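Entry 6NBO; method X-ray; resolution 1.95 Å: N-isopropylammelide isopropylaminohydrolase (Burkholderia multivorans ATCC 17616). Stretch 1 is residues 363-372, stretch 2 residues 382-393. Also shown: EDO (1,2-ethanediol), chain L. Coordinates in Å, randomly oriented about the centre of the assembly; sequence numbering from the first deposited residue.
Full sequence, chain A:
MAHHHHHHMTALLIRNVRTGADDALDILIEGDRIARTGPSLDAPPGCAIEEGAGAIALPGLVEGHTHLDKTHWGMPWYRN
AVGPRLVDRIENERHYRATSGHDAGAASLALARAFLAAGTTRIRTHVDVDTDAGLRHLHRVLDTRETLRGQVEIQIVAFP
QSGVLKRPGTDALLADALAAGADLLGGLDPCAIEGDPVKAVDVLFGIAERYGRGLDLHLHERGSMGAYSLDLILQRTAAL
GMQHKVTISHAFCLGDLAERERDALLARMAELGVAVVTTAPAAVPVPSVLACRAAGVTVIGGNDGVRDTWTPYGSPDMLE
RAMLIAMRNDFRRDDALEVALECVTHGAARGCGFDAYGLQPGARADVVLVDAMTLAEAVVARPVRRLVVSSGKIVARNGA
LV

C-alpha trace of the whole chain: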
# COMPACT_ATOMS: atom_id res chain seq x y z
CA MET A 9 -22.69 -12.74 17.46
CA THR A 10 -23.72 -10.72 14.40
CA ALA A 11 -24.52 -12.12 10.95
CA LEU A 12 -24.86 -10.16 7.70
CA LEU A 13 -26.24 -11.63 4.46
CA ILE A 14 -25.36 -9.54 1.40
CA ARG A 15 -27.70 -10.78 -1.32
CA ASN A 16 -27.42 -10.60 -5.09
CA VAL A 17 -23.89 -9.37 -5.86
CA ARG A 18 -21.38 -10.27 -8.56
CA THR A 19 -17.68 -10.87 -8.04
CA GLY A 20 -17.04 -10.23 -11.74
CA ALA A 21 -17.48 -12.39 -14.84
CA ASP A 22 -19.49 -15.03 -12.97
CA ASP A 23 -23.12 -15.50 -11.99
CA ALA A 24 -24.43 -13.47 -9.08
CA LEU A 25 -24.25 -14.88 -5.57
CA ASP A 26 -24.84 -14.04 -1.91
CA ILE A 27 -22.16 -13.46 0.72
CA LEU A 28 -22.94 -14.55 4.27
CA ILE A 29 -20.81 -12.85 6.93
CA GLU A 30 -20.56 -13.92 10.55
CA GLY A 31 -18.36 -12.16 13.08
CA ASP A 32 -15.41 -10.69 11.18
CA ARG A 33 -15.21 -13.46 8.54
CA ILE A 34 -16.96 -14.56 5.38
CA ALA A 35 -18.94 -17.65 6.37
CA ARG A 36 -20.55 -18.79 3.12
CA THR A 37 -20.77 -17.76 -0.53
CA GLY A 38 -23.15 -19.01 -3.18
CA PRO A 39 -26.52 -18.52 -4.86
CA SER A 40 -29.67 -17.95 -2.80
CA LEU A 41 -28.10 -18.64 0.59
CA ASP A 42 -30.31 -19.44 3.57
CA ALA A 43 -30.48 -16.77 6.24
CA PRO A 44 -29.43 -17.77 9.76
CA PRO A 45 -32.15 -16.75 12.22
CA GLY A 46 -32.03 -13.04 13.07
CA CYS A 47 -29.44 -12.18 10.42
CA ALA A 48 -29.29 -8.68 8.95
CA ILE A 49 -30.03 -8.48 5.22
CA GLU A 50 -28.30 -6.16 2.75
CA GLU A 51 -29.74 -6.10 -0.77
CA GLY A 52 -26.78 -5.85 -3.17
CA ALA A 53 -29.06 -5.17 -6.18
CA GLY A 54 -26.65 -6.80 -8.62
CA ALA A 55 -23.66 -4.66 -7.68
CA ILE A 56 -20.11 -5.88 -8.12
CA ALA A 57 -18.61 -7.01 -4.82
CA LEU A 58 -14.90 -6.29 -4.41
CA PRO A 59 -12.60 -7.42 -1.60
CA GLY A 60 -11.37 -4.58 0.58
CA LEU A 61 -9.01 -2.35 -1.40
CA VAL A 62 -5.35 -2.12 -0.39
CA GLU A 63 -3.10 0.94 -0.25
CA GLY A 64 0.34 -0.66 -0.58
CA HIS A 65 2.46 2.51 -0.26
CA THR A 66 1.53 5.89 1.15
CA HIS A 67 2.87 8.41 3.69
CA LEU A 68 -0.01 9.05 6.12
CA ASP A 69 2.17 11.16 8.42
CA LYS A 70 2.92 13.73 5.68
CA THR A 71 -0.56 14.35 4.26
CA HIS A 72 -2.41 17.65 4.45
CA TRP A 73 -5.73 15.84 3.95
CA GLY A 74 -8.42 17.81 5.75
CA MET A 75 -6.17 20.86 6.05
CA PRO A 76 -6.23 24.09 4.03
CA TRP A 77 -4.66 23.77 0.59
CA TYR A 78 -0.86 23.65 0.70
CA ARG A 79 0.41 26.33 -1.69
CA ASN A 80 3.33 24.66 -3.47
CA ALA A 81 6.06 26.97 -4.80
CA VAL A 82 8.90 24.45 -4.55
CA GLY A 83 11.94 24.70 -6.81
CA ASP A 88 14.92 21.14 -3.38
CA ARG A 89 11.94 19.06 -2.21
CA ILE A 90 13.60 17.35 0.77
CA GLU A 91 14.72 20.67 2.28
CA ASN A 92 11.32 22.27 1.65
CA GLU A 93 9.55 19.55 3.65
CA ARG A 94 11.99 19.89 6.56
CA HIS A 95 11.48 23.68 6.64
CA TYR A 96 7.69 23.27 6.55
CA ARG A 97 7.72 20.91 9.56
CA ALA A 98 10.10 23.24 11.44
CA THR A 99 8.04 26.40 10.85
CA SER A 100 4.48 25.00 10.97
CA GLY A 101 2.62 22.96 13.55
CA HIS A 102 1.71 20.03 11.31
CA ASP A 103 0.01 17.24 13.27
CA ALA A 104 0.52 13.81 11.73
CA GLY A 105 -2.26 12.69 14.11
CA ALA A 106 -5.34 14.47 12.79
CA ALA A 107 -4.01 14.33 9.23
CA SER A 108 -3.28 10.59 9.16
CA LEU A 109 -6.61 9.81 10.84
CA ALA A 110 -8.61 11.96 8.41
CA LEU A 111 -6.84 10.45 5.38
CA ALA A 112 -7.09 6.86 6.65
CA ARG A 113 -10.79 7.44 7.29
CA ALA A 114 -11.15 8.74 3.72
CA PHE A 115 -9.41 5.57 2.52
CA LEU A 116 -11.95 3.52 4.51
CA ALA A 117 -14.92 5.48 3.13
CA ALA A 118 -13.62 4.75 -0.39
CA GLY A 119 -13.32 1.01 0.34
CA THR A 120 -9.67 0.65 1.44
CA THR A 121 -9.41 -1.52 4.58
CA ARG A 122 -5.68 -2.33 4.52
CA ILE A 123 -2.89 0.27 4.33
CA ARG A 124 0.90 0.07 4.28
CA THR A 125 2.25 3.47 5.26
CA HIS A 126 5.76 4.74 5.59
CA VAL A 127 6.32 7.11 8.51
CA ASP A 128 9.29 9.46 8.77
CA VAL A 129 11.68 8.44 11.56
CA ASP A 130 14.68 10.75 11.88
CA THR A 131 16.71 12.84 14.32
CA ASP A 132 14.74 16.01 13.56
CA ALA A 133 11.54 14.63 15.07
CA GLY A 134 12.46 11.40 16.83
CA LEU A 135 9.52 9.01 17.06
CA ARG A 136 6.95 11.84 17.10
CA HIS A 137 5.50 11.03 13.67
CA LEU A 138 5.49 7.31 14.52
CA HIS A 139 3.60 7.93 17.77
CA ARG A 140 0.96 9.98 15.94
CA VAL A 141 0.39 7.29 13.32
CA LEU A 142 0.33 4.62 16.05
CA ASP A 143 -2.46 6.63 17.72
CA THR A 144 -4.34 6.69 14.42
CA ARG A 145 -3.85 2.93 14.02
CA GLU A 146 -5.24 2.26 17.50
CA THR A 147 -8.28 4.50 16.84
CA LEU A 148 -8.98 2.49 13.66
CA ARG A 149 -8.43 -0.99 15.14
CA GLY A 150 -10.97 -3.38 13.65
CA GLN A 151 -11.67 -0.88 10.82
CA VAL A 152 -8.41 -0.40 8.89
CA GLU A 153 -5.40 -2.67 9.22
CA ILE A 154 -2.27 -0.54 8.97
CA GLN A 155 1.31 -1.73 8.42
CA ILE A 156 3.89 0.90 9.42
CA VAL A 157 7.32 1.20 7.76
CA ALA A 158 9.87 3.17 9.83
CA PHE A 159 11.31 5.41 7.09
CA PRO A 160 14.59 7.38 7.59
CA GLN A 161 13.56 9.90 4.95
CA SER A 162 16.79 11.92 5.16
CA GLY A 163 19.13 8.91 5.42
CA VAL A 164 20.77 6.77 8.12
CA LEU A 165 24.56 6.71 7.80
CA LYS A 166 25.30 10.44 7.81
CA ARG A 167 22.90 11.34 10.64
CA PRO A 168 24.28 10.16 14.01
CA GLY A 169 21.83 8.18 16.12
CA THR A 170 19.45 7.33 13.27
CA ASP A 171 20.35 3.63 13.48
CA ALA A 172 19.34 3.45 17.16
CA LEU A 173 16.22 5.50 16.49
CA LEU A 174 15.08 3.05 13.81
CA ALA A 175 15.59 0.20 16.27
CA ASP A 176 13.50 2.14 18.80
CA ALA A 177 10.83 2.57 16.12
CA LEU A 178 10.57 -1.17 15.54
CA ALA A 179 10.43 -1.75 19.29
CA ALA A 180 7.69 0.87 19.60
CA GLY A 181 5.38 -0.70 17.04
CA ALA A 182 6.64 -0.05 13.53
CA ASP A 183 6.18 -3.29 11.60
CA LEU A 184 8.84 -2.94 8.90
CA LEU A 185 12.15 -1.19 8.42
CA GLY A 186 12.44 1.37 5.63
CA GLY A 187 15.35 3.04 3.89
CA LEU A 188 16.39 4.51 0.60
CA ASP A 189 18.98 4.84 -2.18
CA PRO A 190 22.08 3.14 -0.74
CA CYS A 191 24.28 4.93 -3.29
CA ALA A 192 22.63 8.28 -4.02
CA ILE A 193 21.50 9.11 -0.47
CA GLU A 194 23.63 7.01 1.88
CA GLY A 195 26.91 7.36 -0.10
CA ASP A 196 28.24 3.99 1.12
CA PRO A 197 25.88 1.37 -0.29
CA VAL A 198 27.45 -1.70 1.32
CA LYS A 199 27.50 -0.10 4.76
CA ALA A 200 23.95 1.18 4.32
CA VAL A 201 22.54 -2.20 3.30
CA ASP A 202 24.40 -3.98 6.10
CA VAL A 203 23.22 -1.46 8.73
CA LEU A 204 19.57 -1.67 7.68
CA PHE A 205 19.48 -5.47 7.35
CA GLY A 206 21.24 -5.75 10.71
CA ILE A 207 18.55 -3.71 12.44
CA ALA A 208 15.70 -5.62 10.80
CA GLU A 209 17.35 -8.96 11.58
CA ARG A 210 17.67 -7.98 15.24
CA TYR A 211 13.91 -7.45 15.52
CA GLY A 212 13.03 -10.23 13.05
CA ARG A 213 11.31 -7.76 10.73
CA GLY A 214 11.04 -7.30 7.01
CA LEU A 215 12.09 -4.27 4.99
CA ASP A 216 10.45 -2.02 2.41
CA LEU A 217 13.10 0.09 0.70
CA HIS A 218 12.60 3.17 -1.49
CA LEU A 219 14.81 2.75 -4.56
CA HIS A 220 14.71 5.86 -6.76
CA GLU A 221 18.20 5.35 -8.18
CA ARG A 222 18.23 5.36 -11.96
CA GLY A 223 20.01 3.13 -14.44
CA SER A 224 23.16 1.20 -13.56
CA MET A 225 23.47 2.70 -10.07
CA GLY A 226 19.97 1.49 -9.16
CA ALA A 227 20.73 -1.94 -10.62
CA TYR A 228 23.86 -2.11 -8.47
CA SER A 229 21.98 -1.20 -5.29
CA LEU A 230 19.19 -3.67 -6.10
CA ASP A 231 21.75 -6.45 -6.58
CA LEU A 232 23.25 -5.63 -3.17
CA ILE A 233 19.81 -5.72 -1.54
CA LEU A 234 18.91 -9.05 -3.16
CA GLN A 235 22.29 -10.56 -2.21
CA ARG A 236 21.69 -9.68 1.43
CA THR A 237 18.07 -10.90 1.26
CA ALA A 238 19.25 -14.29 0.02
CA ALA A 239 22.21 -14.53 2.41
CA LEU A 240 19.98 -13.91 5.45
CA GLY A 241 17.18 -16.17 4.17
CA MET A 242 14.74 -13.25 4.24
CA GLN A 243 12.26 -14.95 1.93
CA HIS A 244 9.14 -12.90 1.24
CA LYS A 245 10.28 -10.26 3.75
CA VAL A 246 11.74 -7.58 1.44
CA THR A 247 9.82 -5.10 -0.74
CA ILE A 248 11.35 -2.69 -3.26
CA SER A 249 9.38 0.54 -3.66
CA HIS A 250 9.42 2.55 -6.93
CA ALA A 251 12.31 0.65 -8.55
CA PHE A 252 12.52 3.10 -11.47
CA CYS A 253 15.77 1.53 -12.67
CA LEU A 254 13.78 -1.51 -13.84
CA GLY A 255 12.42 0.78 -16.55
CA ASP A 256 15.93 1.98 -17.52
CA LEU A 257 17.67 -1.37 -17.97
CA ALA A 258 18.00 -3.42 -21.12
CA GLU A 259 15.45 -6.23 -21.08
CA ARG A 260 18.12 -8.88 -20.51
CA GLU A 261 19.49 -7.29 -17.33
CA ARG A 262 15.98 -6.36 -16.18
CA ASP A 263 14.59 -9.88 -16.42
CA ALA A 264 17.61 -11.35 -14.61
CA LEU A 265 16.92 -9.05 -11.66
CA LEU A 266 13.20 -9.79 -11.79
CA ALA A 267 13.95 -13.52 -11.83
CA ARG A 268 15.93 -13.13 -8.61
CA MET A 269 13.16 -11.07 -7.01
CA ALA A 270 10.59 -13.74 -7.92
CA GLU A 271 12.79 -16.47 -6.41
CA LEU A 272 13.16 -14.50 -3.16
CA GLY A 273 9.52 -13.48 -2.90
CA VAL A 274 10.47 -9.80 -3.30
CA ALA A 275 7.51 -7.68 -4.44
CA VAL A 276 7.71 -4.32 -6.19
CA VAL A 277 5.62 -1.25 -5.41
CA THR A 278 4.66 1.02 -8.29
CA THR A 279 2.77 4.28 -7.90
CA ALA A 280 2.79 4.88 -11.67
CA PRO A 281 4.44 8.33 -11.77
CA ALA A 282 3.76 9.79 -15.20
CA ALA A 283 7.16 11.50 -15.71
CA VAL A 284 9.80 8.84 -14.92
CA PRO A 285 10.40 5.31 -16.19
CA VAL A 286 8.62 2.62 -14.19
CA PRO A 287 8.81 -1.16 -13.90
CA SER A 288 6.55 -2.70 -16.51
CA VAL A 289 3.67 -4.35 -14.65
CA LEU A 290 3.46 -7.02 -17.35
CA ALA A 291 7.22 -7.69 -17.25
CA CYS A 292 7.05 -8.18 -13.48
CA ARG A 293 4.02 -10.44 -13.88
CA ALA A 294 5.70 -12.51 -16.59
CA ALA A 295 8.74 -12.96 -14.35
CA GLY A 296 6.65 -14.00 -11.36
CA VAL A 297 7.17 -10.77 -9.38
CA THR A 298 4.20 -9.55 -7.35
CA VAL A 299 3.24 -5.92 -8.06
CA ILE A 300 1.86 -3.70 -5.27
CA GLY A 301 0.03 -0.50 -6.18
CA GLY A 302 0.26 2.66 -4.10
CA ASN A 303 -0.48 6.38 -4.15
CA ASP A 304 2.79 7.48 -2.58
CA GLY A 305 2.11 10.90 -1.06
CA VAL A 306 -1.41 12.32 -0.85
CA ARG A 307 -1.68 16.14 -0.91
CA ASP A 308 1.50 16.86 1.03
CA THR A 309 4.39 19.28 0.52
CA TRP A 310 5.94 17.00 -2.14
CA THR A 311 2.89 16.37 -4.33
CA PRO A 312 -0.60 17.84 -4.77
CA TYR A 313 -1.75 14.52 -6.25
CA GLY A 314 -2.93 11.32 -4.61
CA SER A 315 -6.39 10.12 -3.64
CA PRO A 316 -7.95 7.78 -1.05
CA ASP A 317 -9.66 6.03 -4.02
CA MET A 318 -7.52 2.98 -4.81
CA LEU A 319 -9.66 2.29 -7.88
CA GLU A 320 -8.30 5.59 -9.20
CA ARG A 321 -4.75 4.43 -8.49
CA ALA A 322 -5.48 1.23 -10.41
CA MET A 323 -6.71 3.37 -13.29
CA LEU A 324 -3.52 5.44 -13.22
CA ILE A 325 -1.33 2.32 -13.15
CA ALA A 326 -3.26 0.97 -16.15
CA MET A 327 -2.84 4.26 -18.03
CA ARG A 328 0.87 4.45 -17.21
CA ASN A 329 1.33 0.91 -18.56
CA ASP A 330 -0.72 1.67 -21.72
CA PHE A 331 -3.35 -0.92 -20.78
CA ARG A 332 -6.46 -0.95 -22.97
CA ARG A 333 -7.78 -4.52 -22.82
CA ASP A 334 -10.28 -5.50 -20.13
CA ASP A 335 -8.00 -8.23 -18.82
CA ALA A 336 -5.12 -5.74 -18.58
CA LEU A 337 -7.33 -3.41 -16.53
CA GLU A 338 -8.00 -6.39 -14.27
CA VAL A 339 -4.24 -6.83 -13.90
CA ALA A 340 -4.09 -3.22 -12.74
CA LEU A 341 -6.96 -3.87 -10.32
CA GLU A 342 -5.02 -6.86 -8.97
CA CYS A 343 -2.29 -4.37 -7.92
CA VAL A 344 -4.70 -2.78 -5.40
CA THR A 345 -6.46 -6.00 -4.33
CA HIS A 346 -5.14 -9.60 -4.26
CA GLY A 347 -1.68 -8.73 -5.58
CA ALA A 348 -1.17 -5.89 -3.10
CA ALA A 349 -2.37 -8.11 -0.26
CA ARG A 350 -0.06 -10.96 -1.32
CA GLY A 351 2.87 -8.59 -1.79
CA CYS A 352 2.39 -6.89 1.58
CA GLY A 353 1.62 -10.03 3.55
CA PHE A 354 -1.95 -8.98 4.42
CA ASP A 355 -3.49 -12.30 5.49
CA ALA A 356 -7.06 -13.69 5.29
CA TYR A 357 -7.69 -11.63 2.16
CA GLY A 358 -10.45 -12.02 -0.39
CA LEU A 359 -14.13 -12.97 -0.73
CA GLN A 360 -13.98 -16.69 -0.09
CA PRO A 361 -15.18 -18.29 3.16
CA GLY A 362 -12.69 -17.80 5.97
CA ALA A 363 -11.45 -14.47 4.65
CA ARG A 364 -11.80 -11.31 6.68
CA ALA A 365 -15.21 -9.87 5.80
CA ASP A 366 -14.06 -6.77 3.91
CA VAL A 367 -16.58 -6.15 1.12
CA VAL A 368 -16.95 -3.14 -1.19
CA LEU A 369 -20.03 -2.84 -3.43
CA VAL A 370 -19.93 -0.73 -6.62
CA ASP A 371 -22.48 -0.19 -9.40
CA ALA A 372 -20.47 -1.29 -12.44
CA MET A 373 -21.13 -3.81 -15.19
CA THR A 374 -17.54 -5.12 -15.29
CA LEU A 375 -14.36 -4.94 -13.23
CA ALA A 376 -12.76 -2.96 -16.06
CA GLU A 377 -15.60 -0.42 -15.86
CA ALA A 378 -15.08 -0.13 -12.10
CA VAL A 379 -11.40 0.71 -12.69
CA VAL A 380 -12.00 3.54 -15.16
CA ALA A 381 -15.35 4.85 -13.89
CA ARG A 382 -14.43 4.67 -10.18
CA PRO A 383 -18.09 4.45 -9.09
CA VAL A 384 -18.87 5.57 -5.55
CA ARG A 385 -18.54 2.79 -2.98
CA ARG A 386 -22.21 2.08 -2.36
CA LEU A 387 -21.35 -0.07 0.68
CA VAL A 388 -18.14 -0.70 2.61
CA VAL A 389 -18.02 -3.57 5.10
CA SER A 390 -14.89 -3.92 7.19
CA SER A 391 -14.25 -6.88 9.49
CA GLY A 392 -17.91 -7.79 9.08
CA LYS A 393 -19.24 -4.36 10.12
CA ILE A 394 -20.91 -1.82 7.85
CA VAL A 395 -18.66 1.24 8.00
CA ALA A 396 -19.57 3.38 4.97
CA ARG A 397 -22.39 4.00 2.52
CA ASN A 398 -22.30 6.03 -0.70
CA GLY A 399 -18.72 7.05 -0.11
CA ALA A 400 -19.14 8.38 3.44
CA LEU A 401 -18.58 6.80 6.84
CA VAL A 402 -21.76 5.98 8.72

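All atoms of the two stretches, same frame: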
# COMPACT_ATOMS: atom_id res chain seq x y z
N ALA A 363 -12.11 -15.75 4.79
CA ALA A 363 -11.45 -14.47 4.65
C ALA A 363 -12.06 -13.46 5.60
O ALA A 363 -13.22 -13.59 6.02
CB ALA A 363 -11.56 -13.95 3.21
N ARG A 364 -11.26 -12.46 5.96
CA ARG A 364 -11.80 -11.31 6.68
C ARG A 364 -12.90 -10.67 5.85
O ARG A 364 -12.75 -10.46 4.64
CB ARG A 364 -10.70 -10.28 6.98
CG ARG A 364 -11.18 -9.12 7.86
CD ARG A 364 -10.07 -8.08 8.09
NE ARG A 364 -8.91 -8.68 8.74
CZ ARG A 364 -7.68 -8.17 8.71
NH1 ARG A 364 -7.45 -7.01 8.10
NH2 ARG A 364 -6.68 -8.81 9.31
N ALA A 365 -14.02 -10.35 6.50
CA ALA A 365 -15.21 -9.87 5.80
C ALA A 365 -15.07 -8.37 5.48
O ALA A 365 -15.73 -7.51 6.07
CB ALA A 365 -16.45 -10.15 6.64
N ASP A 366 -14.19 -8.09 4.52
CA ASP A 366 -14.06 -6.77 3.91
C ASP A 366 -14.72 -6.83 2.53
O ASP A 366 -14.26 -7.58 1.66
CB ASP A 366 -12.60 -6.33 3.77
CG ASP A 366 -11.88 -6.19 5.12
OD1 ASP A 366 -12.53 -6.32 6.18
OD2 ASP A 366 -10.66 -5.93 5.12
N VAL A 367 -15.79 -6.07 2.34
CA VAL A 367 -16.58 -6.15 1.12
C VAL A 367 -16.93 -4.73 0.68
O VAL A 367 -17.38 -3.92 1.49
CB VAL A 367 -17.86 -6.99 1.29
CG1 VAL A 367 -18.59 -7.11 -0.04
CG2 VAL A 367 -17.55 -8.38 1.84
N VAL A 368 -16.72 -4.45 -0.60
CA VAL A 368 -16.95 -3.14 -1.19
C VAL A 368 -17.88 -3.34 -2.37
O VAL A 368 -17.55 -4.10 -3.30
CB VAL A 368 -15.63 -2.48 -1.62
CG1 VAL A 368 -15.87 -1.09 -2.26
CG2 VAL A 368 -14.69 -2.38 -0.43
N LEU A 369 -19.06 -2.71 -2.34
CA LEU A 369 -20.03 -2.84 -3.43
C LEU A 369 -19.94 -1.61 -4.32
O LEU A 369 -19.92 -0.48 -3.82
CB LEU A 369 -21.46 -2.98 -2.91
CG LEU A 369 -21.73 -4.16 -1.97
CD1 LEU A 369 -23.24 -4.29 -1.75
CD2 LEU A 369 -21.13 -5.44 -2.53
N VAL A 370 -19.91 -1.82 -5.65
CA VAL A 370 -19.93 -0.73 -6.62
C VAL A 370 -20.89 -1.06 -7.76
O VAL A 370 -21.00 -2.22 -8.17
CB VAL A 370 -18.52 -0.43 -7.20
CG1 VAL A 370 -17.65 0.16 -6.13
CG2 VAL A 370 -17.88 -1.67 -7.81
N ASP A 371 -21.59 -0.04 -8.25
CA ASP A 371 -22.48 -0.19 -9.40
C ASP A 371 -21.63 -0.07 -10.66
O ASP A 371 -21.35 1.03 -11.14
CB ASP A 371 -23.59 0.86 -9.38
CG ASP A 371 -24.49 0.80 -10.63
OD1 ASP A 371 -24.43 -0.20 -11.38
OD2 ASP A 371 -25.27 1.76 -10.87
N ALA A 372 -21.22 -1.22 -11.20
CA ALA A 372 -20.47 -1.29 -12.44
C ALA A 372 -20.81 -2.61 -13.12
O ALA A 372 -21.07 -3.61 -12.45
CB ALA A 372 -18.96 -1.18 -12.21
N ARG A 382 -14.57 4.42 -11.61
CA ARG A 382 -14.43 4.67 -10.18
C ARG A 382 -15.77 4.99 -9.51
O ARG A 382 -15.89 6.00 -8.82
CB ARG A 382 -13.43 5.79 -9.93
CG ARG A 382 -12.00 5.47 -10.42
CD ARG A 382 -11.29 6.73 -10.94
NE ARG A 382 -11.78 7.16 -12.25
CZ ARG A 382 -11.62 8.40 -12.72
NH1 ARG A 382 -11.03 9.32 -11.97
NH2 ARG A 382 -12.08 8.73 -13.93
N PRO A 383 -16.79 4.15 -9.70
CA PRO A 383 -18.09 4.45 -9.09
C PRO A 383 -17.98 4.57 -7.58
O PRO A 383 -17.13 3.95 -6.95
CB PRO A 383 -18.96 3.25 -9.50
CG PRO A 383 -18.01 2.15 -9.73
CD PRO A 383 -16.75 2.79 -10.27
N VAL A 384 -18.86 5.39 -7.00
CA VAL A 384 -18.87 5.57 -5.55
C VAL A 384 -19.01 4.21 -4.88
O VAL A 384 -19.66 3.30 -5.41
CB VAL A 384 -20.02 6.51 -5.14
CG1 VAL A 384 -21.37 5.88 -5.43
CG2 VAL A 384 -19.92 6.88 -3.66
N ARG A 385 -18.34 4.03 -3.74
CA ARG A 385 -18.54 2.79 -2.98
C ARG A 385 -19.93 2.84 -2.35
O ARG A 385 -20.16 3.59 -1.39
CB ARG A 385 -17.47 2.61 -1.90
CG ARG A 385 -16.04 2.80 -2.34
CD ARG A 385 -15.68 2.05 -3.62
NE ARG A 385 -15.56 2.94 -4.78
CZ ARG A 385 -14.43 3.56 -5.13
NH1 ARG A 385 -13.32 3.40 -4.42
NH2 ARG A 385 -14.41 4.35 -6.20
N ARG A 386 -20.86 2.07 -2.91
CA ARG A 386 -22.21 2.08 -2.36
C ARG A 386 -22.23 1.56 -0.93
O ARG A 386 -22.97 2.08 -0.08
CB ARG A 386 -23.13 1.24 -3.24
CG ARG A 386 -24.57 1.31 -2.74
CD ARG A 386 -25.35 0.12 -3.20
NE ARG A 386 -25.54 0.12 -4.64
CZ ARG A 386 -25.95 -0.93 -5.32
NH1 ARG A 386 -26.21 -2.07 -4.69
NH2 ARG A 386 -26.10 -0.85 -6.64
N LEU A 387 -21.42 0.56 -0.63
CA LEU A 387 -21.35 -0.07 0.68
C LEU A 387 -19.91 -0.46 0.95
O LEU A 387 -19.24 -0.99 0.07
CB LEU A 387 -22.23 -1.33 0.76
CG LEU A 387 -22.23 -2.05 2.11
CD1 LEU A 387 -22.91 -1.19 3.17
CD2 LEU A 387 -22.94 -3.40 2.00
N VAL A 388 -19.43 -0.18 2.16
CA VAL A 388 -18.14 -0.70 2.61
C VAL A 388 -18.41 -1.47 3.90
O VAL A 388 -19.01 -0.93 4.84
CB VAL A 388 -17.09 0.40 2.83
CG1 VAL A 388 -15.76 -0.23 3.24
CG2 VAL A 388 -16.90 1.22 1.54
N VAL A 389 -18.00 -2.73 3.91
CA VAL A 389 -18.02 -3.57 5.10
C VAL A 389 -16.58 -3.85 5.47
O VAL A 389 -15.77 -4.20 4.61
CB VAL A 389 -18.77 -4.89 4.84
CG1 VAL A 389 -18.75 -5.76 6.09
CG2 VAL A 389 -20.19 -4.60 4.39
N SER A 390 -16.25 -3.68 6.74
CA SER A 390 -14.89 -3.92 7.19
C SER A 390 -14.94 -4.78 8.44
O SER A 390 -15.62 -4.42 9.40
CB SER A 390 -14.16 -2.61 7.46
OG SER A 390 -12.84 -2.86 7.89
N SER A 391 -14.22 -5.91 8.40
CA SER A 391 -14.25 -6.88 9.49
C SER A 391 -15.68 -7.23 9.87
O SER A 391 -16.02 -7.35 11.06
CB SER A 391 -13.46 -6.39 10.70
OG SER A 391 -12.07 -6.46 10.44
N GLY A 392 -16.54 -7.37 8.86
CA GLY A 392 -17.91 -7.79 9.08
C GLY A 392 -18.86 -6.70 9.54
O GLY A 392 -20.04 -7.00 9.77
N LYS A 393 -18.40 -5.46 9.66
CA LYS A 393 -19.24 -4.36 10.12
C LYS A 393 -19.42 -3.35 9.00
O LYS A 393 -18.47 -3.02 8.31
CB LYS A 393 -18.61 -3.67 11.33
CG LYS A 393 -18.49 -4.59 12.54
CD LYS A 393 -18.01 -3.81 13.75
CE LYS A 393 -17.83 -4.73 14.95
NZ LYS A 393 -16.70 -5.68 14.74
C1 EDO L . -7.37 -11.69 10.67
O1 EDO L . -6.26 -12.15 9.89
C2 EDO L . -8.65 -11.73 9.84
O2 EDO L . -9.69 -11.03 10.52
O HOH W 1 -21.57 2.61 -7.11

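Strands 367-370 and 387-390 run antiparallel, their N-to-C directions 174° apart and their axes approaching to 4.8 Å, and the contact buries 772 Å² summed over both stretches. Stretch 2 enters it just after Arg382, which follows a helix, has positive phi (47°) and reaches nothing in stretch 1.

Pro383 makes the first contact. Its CA-to-CB bond points toward stretch 1, and its CG lies 3.6 Å from Val370 CB and 4.3 Å from Ala372 CB, an apolar packing of ring against aliphatic carbon. The CA-to-CB bond of Val384 points away from stretch 1, but its backbone still connects the stretches: one water accepts from Asp371 N (2.9 Å from the water O) and donates to Val384 O (2.6 Å from the water O).

Arg385 folds back on its own stretch. Arg385 NE and Arg385 NH2 both donate to Pro383 O, at 2.9 and 2.8 Å, and the side chain takes a bent course, chi1 and chi2 both m. Its aliphatic part lies against stretch 1, with Arg385 CD 3.4 Å from Val368 CG1 and 3.7 Å from Val370 CG1. At Arg386 the backbone does the bonding: Arg386 N donates to Leu369 O at 2.9 Å, although the 132° angle at hydrogen is the least linear of the cross-stretch bonds. Its side chain extends to Asp371, but the closest pair is Arg386 NH2 to Asp371 CB at 4.1 Å, so the opposite charges form no salt bridge here.

From Leu387 the pairing is regular. Leu387 O accepts from Leu369 N (3.0 Å, 165°) and also receives a CA-H...O contact from Val368 CA at 3.4 Å. The side chains of this pair meet at Leu369 CD1 and Leu387 CD2, 3.9 Å apart. Val388 faces Val368 in a non-hydrogen-bonded pair, CA to CA 4.7 Å; their side chains lie on the opposite sheet face from the leucines and touch more loosely, Val368 CG2 to Val388 CG1 at 4.4 Å. Val389 and Val367 exchange two hydrogen bonds, Val389 N to Val367 O at 2.8 Å and Val367 N to Val389 O at 2.9 Å. On the leucine face, Val367 CB and Val389 CB sit 4.2 Å apart.

A type I' turn from Ser390 to Lys393 ends the stretch. Within it Ser391 N donates to Asp366 OD1 (2.8 Å, 176°), so a carboxylate oxygen accepts the turn's backbone amide in a nearly linear hydrogen bond. Gly392 N then donates to Ala365 O at 2.9 Å; its phi of 80° is a conformation that favours glycine.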